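Local coordinates for protein TCR alpha chain (PDB 6LIR) that forms the alpha subunit of the chicken alpha-beta T-cell receptor and, as in other such receptors, probably helps recognise antigen presented by MHC molecules, at residues Q1-E12 and T98-P109; I111-L120 and M130-P138. All coordinates share one frame; numbering follows the deposited sequence.

Interaction 1: Q1-E12 and T98-P109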
# COMPACT_ATOMS: atom_id res chain seq x y z
N GLN A 1 9.93 5.89 21.50
CA GLN A 1 11.35 5.76 21.83
C GLN A 1 12.24 5.99 20.61
O GLN A 1 13.27 6.66 20.70
CB GLN A 1 11.64 4.38 22.43
CG GLN A 1 12.22 4.43 23.83
CD GLN A 1 12.73 3.08 24.31
OE1 GLN A 1 12.17 2.04 23.95
NE2 GLN A 1 13.78 3.10 25.11
N VAL A 2 11.83 5.44 19.47
CA VAL A 2 12.55 5.60 18.22
C VAL A 2 11.68 6.47 17.32
O VAL A 2 10.65 6.01 16.81
CB VAL A 2 12.87 4.25 17.57
CG1 VAL A 2 13.69 4.46 16.31
CG2 VAL A 2 13.62 3.36 18.54
N GLN A 3 12.09 7.72 17.13
CA GLN A 3 11.26 8.73 16.49
C GLN A 3 11.66 8.96 15.04
O GLN A 3 12.85 9.01 14.71
CB GLN A 3 11.32 10.05 17.25
CG GLN A 3 10.84 9.95 18.68
CD GLN A 3 11.43 11.02 19.57
OE1 GLN A 3 12.59 10.93 19.98
NE2 GLN A 3 10.65 12.05 19.86
N GLN A 4 10.66 9.10 14.18
CA GLN A 4 10.84 9.40 12.76
C GLN A 4 9.80 10.42 12.35
O GLN A 4 8.71 10.48 12.92
CB GLN A 4 10.69 8.15 11.88
CG GLN A 4 11.73 7.07 12.11
CD GLN A 4 11.57 5.91 11.14
OE1 GLN A 4 11.21 4.80 11.54
NE2 GLN A 4 11.82 6.17 9.86
N GLU A 5 10.13 11.22 11.35
CA GLU A 5 9.14 12.14 10.81
C GLU A 5 8.05 11.34 10.10
O GLU A 5 8.36 10.37 9.40
CB GLU A 5 9.78 13.12 9.84
CG GLU A 5 10.77 14.09 10.48
CD GLU A 5 10.13 14.91 11.58
OE1 GLU A 5 9.41 15.88 11.26
OE2 GLU A 5 10.35 14.59 12.77
N PRO A 6 6.78 11.69 10.30
CA PRO A 6 5.70 10.87 9.72
C PRO A 6 5.76 10.77 8.20
O PRO A 6 5.43 9.72 7.64
CB PRO A 6 4.42 11.59 10.20
CG PRO A 6 4.86 12.98 10.54
CD PRO A 6 6.26 12.84 11.06
N SER A 7 6.15 11.85 7.51
CA SER A 7 6.15 11.83 6.06
C SER A 7 7.29 12.68 5.52
O SER A 7 7.81 13.56 6.20
CB SER A 7 4.81 12.31 5.50
OG SER A 7 4.48 13.58 6.01
N ALA A 8 7.65 12.39 4.27
CA ALA A 8 8.66 13.15 3.55
C ALA A 8 8.28 13.16 2.08
O ALA A 8 7.58 12.27 1.59
CB ALA A 8 10.06 12.56 3.74
N GLU A 9 8.75 14.18 1.36
CA GLU A 9 8.44 14.29 -0.05
C GLU A 9 9.63 14.88 -0.79
O GLU A 9 10.37 15.70 -0.26
CB GLU A 9 7.19 15.17 -0.28
CG GLU A 9 7.40 16.64 0.02
CD GLU A 9 6.19 17.50 -0.33
OE1 GLU A 9 5.54 18.02 0.61
OE2 GLU A 9 5.90 17.66 -1.53
N THR A 10 9.79 14.43 -2.03
CA THR A 10 10.91 14.86 -2.86
C THR A 10 10.52 14.65 -4.32
O THR A 10 9.63 13.86 -4.64
CB THR A 10 12.20 14.10 -2.54
OG1 THR A 10 13.31 14.74 -3.18
CG2 THR A 10 12.11 12.66 -3.02
N SER A 11 11.18 15.40 -5.19
CA SER A 11 10.99 15.22 -6.62
C SER A 11 11.96 14.17 -7.13
O SER A 11 13.03 13.96 -6.56
CB SER A 11 11.18 16.54 -7.37
OG SER A 11 12.55 16.89 -7.41
N GLU A 12 11.56 13.51 -8.22
CA GLU A 12 12.39 12.48 -8.84
C GLU A 12 13.78 13.01 -9.13
O GLU A 12 13.95 14.11 -9.68
CB GLU A 12 11.72 12.00 -10.14
CG GLU A 12 12.20 10.65 -10.63
CD GLU A 12 11.23 10.02 -11.61
OE1 GLU A 12 10.46 10.77 -12.25
OE2 GLU A 12 11.23 8.78 -11.74
N THR A 98 13.95 -2.52 18.27
CA THR A 98 12.86 -1.56 18.44
C THR A 98 12.73 -0.74 17.16
O THR A 98 13.69 -0.08 16.74
CB THR A 98 13.11 -0.65 19.64
OG1 THR A 98 13.27 -1.44 20.82
CG2 THR A 98 11.94 0.30 19.84
N PHE A 99 11.54 -0.77 16.57
CA PHE A 99 11.27 -0.10 15.31
C PHE A 99 10.82 1.34 15.52
O PHE A 99 10.14 1.67 16.49
CB PHE A 99 10.20 -0.85 14.52
CG PHE A 99 10.72 -2.01 13.74
CD1 PHE A 99 11.19 -1.84 12.44
CD2 PHE A 99 10.75 -3.28 14.30
CE1 PHE A 99 11.68 -2.91 11.72
CE2 PHE A 99 11.24 -4.36 13.58
CZ PHE A 99 11.70 -4.17 12.29
N GLY A 100 11.17 2.18 14.55
CA GLY A 100 10.67 3.54 14.53
C GLY A 100 9.26 3.60 14.01
O GLY A 100 8.69 2.61 13.53
N THR A 101 8.66 4.78 14.12
CA THR A 101 7.28 4.96 13.70
C THR A 101 7.12 4.95 12.18
O THR A 101 5.98 4.88 11.70
CB THR A 101 6.73 6.26 14.28
OG1 THR A 101 7.73 7.28 14.19
CG2 THR A 101 6.34 6.06 15.74
N GLY A 102 8.21 5.04 11.43
CA GLY A 102 8.13 4.99 9.98
C GLY A 102 7.93 6.34 9.33
O GLY A 102 7.15 7.17 9.81
N THR A 103 8.65 6.58 8.24
CA THR A 103 8.53 7.81 7.46
C THR A 103 8.00 7.46 6.08
O THR A 103 8.60 6.65 5.36
CB THR A 103 9.87 8.53 7.36
OG1 THR A 103 10.25 9.00 8.67
CG2 THR A 103 9.77 9.73 6.42
N ARG A 104 6.87 8.06 5.71
CA ARG A 104 6.21 7.76 4.44
C ARG A 104 6.78 8.68 3.37
O ARG A 104 6.51 9.89 3.37
CB ARG A 104 4.69 7.95 4.54
CG ARG A 104 4.03 7.66 3.23
CD ARG A 104 2.51 7.50 3.28
NE ARG A 104 2.04 7.49 1.94
CZ ARG A 104 1.92 6.41 1.17
NH1 ARG A 104 1.51 6.45 -0.09
NH2 ARG A 104 2.21 5.22 1.68
N LEU A 105 7.59 8.13 2.48
CA LEU A 105 8.24 8.92 1.44
C LEU A 105 7.37 8.97 0.19
O LEU A 105 6.89 7.94 -0.29
CB LEU A 105 9.62 8.36 1.09
CG LEU A 105 10.30 9.09 -0.09
CD1 LEU A 105 10.50 10.56 0.23
CD2 LEU A 105 11.61 8.42 -0.49
N SER A 106 7.17 10.18 -0.32
CA SER A 106 6.46 10.43 -1.56
C SER A 106 7.46 11.01 -2.55
O SER A 106 8.23 11.91 -2.20
CB SER A 106 5.30 11.40 -1.35
OG SER A 106 4.10 10.71 -1.05
N VAL A 107 7.45 10.50 -3.78
CA VAL A 107 8.39 10.92 -4.80
C VAL A 107 7.58 11.42 -5.99
O VAL A 107 6.85 10.65 -6.62
CB VAL A 107 9.34 9.78 -5.23
CG1 VAL A 107 10.25 10.24 -6.36
CG2 VAL A 107 10.15 9.29 -4.04
N GLN A 108 7.73 12.71 -6.29
CA GLN A 108 6.94 13.35 -7.33
C GLN A 108 7.71 13.36 -8.64
O GLN A 108 8.77 13.99 -8.73
CB GLN A 108 6.59 14.78 -6.93
CG GLN A 108 5.59 14.86 -5.79
CD GLN A 108 5.99 15.87 -4.74
OE1 GLN A 108 5.87 15.62 -3.54
NE2 GLN A 108 6.48 17.02 -5.19
N PRO A 109 7.20 12.69 -9.68
CA PRO A 109 7.87 12.73 -10.98
C PRO A 109 7.77 14.11 -11.61
O PRO A 109 6.91 14.93 -11.27
CB PRO A 109 7.11 11.69 -11.81
CG PRO A 109 6.29 10.90 -10.82
CD PRO A 109 6.01 11.83 -9.69
O HOH W 1 9.68 3.49 18.86
O HOH W 2 7.92 9.33 16.00
O HOH W 3 12.17 10.67 9.61
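Strand 7-11 runs parallel to strand 103-108, their axes 18° apart and 4.4 Å at closest approach, with S7 to S11 in register with R104 to Q108. Six backbone hydrogen bonds form the ladder, from R104 N to P6 O at one end to E12 N to Q108 O at the other. Toward the N-terminus the ladder gives way to three water bridges and a few direct bonds: one water joins V2 N to F99 O, another Q4 N to T101 OG1, a third E5 N to T103 OG1. This is the V-type immunoglobulin arrangement, in which the A' strand lies parallel to strand G, and the break in strand G carries the F-G-T-G-T sequence of the TCR J segment. Q4 lies against that break. With CG anti to its carbonyl carbon (chi1 -64°) and the chain extended beyond, its amide O reaches G100 CA and receives a weak bond from G102 N to OE1 (3.0 Å, 142°). The same amide spans to the neighbouring strand, OE1 taking C87 N and NE2 giving to Y85 O, so the buried group is gripped through both its O and its N. V2 CG2 meets T98 CG2 at 3.7 Å, while V2 CG1 lies 3.6 Å from G100 CA. On the face of A8, L105, T10 and V107, A8 CB touches L105 CD1 (4.1 Å) and also reaches T103 CG2 (3.9 Å); farther along, the CG2 methyls of T10 and V107 lie side by side, 4.0 Å apart.

Interaction 2: I111-L120 and M130-P138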
# COMPACT_ATOMS: atom_id res chain seq x y z
N ILE A 111 6.78 16.48 -14.52
CA ILE A 111 5.64 16.38 -15.41
C ILE A 111 5.51 17.67 -16.18
O ILE A 111 5.83 18.75 -15.67
CB ILE A 111 4.32 16.07 -14.65
CG1 ILE A 111 4.07 17.12 -13.56
CG2 ILE A 111 4.33 14.66 -14.09
CD1 ILE A 111 2.99 18.12 -13.93
N THR A 112 5.08 17.56 -17.42
CA THR A 112 4.66 18.71 -18.18
C THR A 112 3.15 18.74 -18.13
O THR A 112 2.51 17.77 -18.57
CB THR A 112 5.12 18.59 -19.62
OG1 THR A 112 4.44 17.49 -20.24
CG2 THR A 112 6.62 18.35 -19.67
N PRO A 113 2.53 19.79 -17.61
CA PRO A 113 1.08 19.72 -17.41
C PRO A 113 0.35 19.96 -18.71
O PRO A 113 0.78 20.72 -19.59
CB PRO A 113 0.81 20.85 -16.40
CG PRO A 113 2.15 21.20 -15.82
CD PRO A 113 3.14 20.92 -16.89
N SER A 114 -0.79 19.31 -18.81
CA SER A 114 -1.77 19.47 -19.88
C SER A 114 -3.07 18.95 -19.30
O SER A 114 -3.59 17.91 -19.75
CB SER A 114 -1.36 18.70 -21.13
OG SER A 114 -1.97 19.25 -22.28
N PRO A 115 -3.60 19.62 -18.28
CA PRO A 115 -4.74 19.07 -17.54
C PRO A 115 -5.94 18.84 -18.45
O PRO A 115 -6.28 19.69 -19.28
CB PRO A 115 -5.03 20.13 -16.47
CG PRO A 115 -4.31 21.36 -16.89
CD PRO A 115 -3.38 21.05 -18.01
N SER A 116 -6.57 17.68 -18.29
CA SER A 116 -7.80 17.37 -19.00
C SER A 116 -8.74 16.67 -18.04
O SER A 116 -8.31 16.01 -17.09
CB SER A 116 -7.56 16.49 -20.22
OG SER A 116 -6.61 17.08 -21.09
N VAL A 117 -10.03 16.86 -18.27
CA VAL A 117 -11.08 16.28 -17.45
C VAL A 117 -12.02 15.50 -18.37
O VAL A 117 -12.30 15.94 -19.49
CB VAL A 117 -11.82 17.37 -16.65
CG1 VAL A 117 -13.02 16.81 -15.96
CG2 VAL A 117 -10.89 17.97 -15.60
N TYR A 118 -12.49 14.35 -17.90
CA TYR A 118 -13.35 13.50 -18.72
C TYR A 118 -14.40 12.84 -17.85
O TYR A 118 -14.17 12.55 -16.67
CB TYR A 118 -12.56 12.40 -19.44
CG TYR A 118 -11.33 12.85 -20.19
CD1 TYR A 118 -11.43 13.39 -21.47
CD2 TYR A 118 -10.07 12.72 -19.63
CE1 TYR A 118 -10.30 13.80 -22.16
CE2 TYR A 118 -8.94 13.12 -20.31
CZ TYR A 118 -9.06 13.66 -21.57
OH TYR A 118 -7.93 14.06 -22.25
N ARG A 119 -15.54 12.56 -18.46
CA ARG A 119 -16.61 11.82 -17.83
C ARG A 119 -16.62 10.41 -18.39
O ARG A 119 -16.49 10.21 -19.61
CB ARG A 119 -17.97 12.47 -18.07
CG ARG A 119 -18.39 13.46 -17.01
CD ARG A 119 -18.89 14.74 -17.63
NE ARG A 119 -20.04 14.53 -18.50
CZ ARG A 119 -21.31 14.58 -18.09
NH1 ARG A 119 -21.58 14.83 -16.82
NH2 ARG A 119 -22.29 14.38 -18.96
N LEU A 120 -16.79 9.43 -17.52
CA LEU A 120 -16.80 8.04 -17.93
C LEU A 120 -18.09 7.38 -17.47
O LEU A 120 -18.66 7.73 -16.43
CB LEU A 120 -15.61 7.26 -17.35
CG LEU A 120 -14.23 7.90 -17.37
CD1 LEU A 120 -13.20 6.94 -16.78
CD2 LEU A 120 -13.85 8.29 -18.78
N MET A 130 -18.09 8.49 -13.58
CA MET A 130 -16.77 8.66 -12.97
C MET A 130 -16.07 9.84 -13.63
O MET A 130 -16.00 9.93 -14.86
CB MET A 130 -15.93 7.39 -13.13
CG MET A 130 -14.50 7.50 -12.61
SD MET A 130 -14.37 7.48 -10.81
CE MET A 130 -14.82 5.78 -10.46
N CYS A 131 -15.55 10.74 -12.82
CA CYS A 131 -14.83 11.90 -13.31
C CYS A 131 -13.33 11.63 -13.27
O CYS A 131 -12.79 11.30 -12.22
CB CYS A 131 -15.19 13.15 -12.50
SG CYS A 131 -14.61 14.74 -13.15
N LEU A 132 -12.67 11.80 -14.41
CA LEU A 132 -11.24 11.55 -14.51
C LEU A 132 -10.50 12.84 -14.86
O LEU A 132 -10.76 13.45 -15.90
CB LEU A 132 -10.98 10.48 -15.56
CG LEU A 132 -9.53 10.14 -15.88
CD1 LEU A 132 -8.79 9.48 -14.71
CD2 LEU A 132 -9.43 9.26 -17.13
N ILE A 133 -9.58 13.24 -13.99
CA ILE A 133 -8.68 14.36 -14.23
C ILE A 133 -7.27 13.81 -14.45
O ILE A 133 -6.74 13.09 -13.60
CB ILE A 133 -8.70 15.38 -13.07
CG1 ILE A 133 -10.14 15.79 -12.75
CG2 ILE A 133 -7.86 16.60 -13.42
CD1 ILE A 133 -10.74 15.05 -11.57
N THR A 134 -6.66 14.16 -15.58
CA THR A 134 -5.38 13.58 -15.97
C THR A 134 -4.35 14.66 -16.27
O THR A 134 -4.68 15.83 -16.50
CB THR A 134 -5.51 12.68 -17.21
OG1 THR A 134 -5.68 13.50 -18.38
CG2 THR A 134 -6.70 11.77 -17.08
N ASP A 135 -3.09 14.22 -16.32
CA ASP A 135 -1.95 14.99 -16.83
C ASP A 135 -1.91 16.42 -16.29
O ASP A 135 -1.64 17.38 -17.01
CB ASP A 135 -1.97 14.99 -18.36
CG ASP A 135 -2.14 13.59 -18.93
OD1 ASP A 135 -1.24 12.75 -18.73
OD2 ASP A 135 -3.20 13.32 -19.54
N TYR A 136 -2.15 16.55 -14.99
CA TYR A 136 -2.14 17.84 -14.31
C TYR A 136 -0.92 17.93 -13.40
O TYR A 136 -0.17 16.97 -13.21
CB TYR A 136 -3.42 18.02 -13.49
CG TYR A 136 -3.64 16.94 -12.45
CD1 TYR A 136 -3.12 17.06 -11.16
CD2 TYR A 136 -4.36 15.79 -12.76
CE1 TYR A 136 -3.32 16.07 -10.22
CE2 TYR A 136 -4.56 14.80 -11.82
CZ TYR A 136 -4.04 14.94 -10.55
OH TYR A 136 -4.24 13.94 -9.62
N SER A 137 -0.73 19.12 -12.83
CA SER A 137 0.31 19.33 -11.84
C SER A 137 -0.34 19.40 -10.47
O SER A 137 -1.21 20.25 -10.25
CB SER A 137 1.07 20.62 -12.13
OG SER A 137 1.88 21.01 -11.05
N PRO A 138 0.02 18.51 -9.54
CA PRO A 138 -0.74 18.40 -8.27
C PRO A 138 -0.91 19.70 -7.51
O PRO A 138 -1.99 19.95 -6.96
CB PRO A 138 0.07 17.37 -7.47
CG PRO A 138 1.40 17.28 -8.15
CD PRO A 138 1.15 17.56 -9.59
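V117 and I133 each set a branch anti to the carbonyl carbon (V117 CG2; I133 CG1, chi1 -52°), which lays the two side chains side by side with those atoms 3.7 Å apart. The other V117 branch, CG1, rests 3.8 Å from SG of C131, whose disulfide to C180 ties strand 128-134 to the loop leading into strand 181-184. On the reverse face the side chains of Y118 and T134 cross at about a right angle, and T134 OG1 approaches the ring edge 3.8 Å from Y118 CE2. That hydroxyl donates to D135 OD2 (2.7 Å), reaching it from above the carboxylate plane. Six backbone bonds zip the antiparallel strands from S116-T134 to L120-M130, and S114 N adds a nearly straight one to D135 O (2.8 Å, 169°). Beyond the ladder, I111 CD1 packs 3.6 Å from S137 CB. The strands form the A-B hairpin of an immunoglobulin-like constant domain. Its Y118, L120, M130 and L132 face packs on the TCR beta chain; Y118 OH is hydrogen-bonded to E133 of the TCR beta chain, and D135 OD1 forms a salt bridge with R186 of that chain. Strand 116-121 is outermost in the sheet within this chain, and strand 128-134 passes the pairing on to strand 164-174.

Overall arrangement
Interactions 1 and 2 follow one another along the chain, the first closing before the second opens, and their centres lie about 28 Å apart. Interaction 1 belongs to the mixed sheet of the variable domain, pairing one of its outermost strands, 7-11, with strand 97-108; interaction 2 lies in the four-strand antiparallel sheet of the constant domain, at strand 116-121, which is outermost within this chain. The short connection from strand 97-108 into strand 116-121 joins the domains, and P109 at its start packs on A165 and Y167 of the constant-domain strand 164-174. Residues in both contacts meet the TCR beta chain, so the two sheets contribute to pairing of the receptor chains.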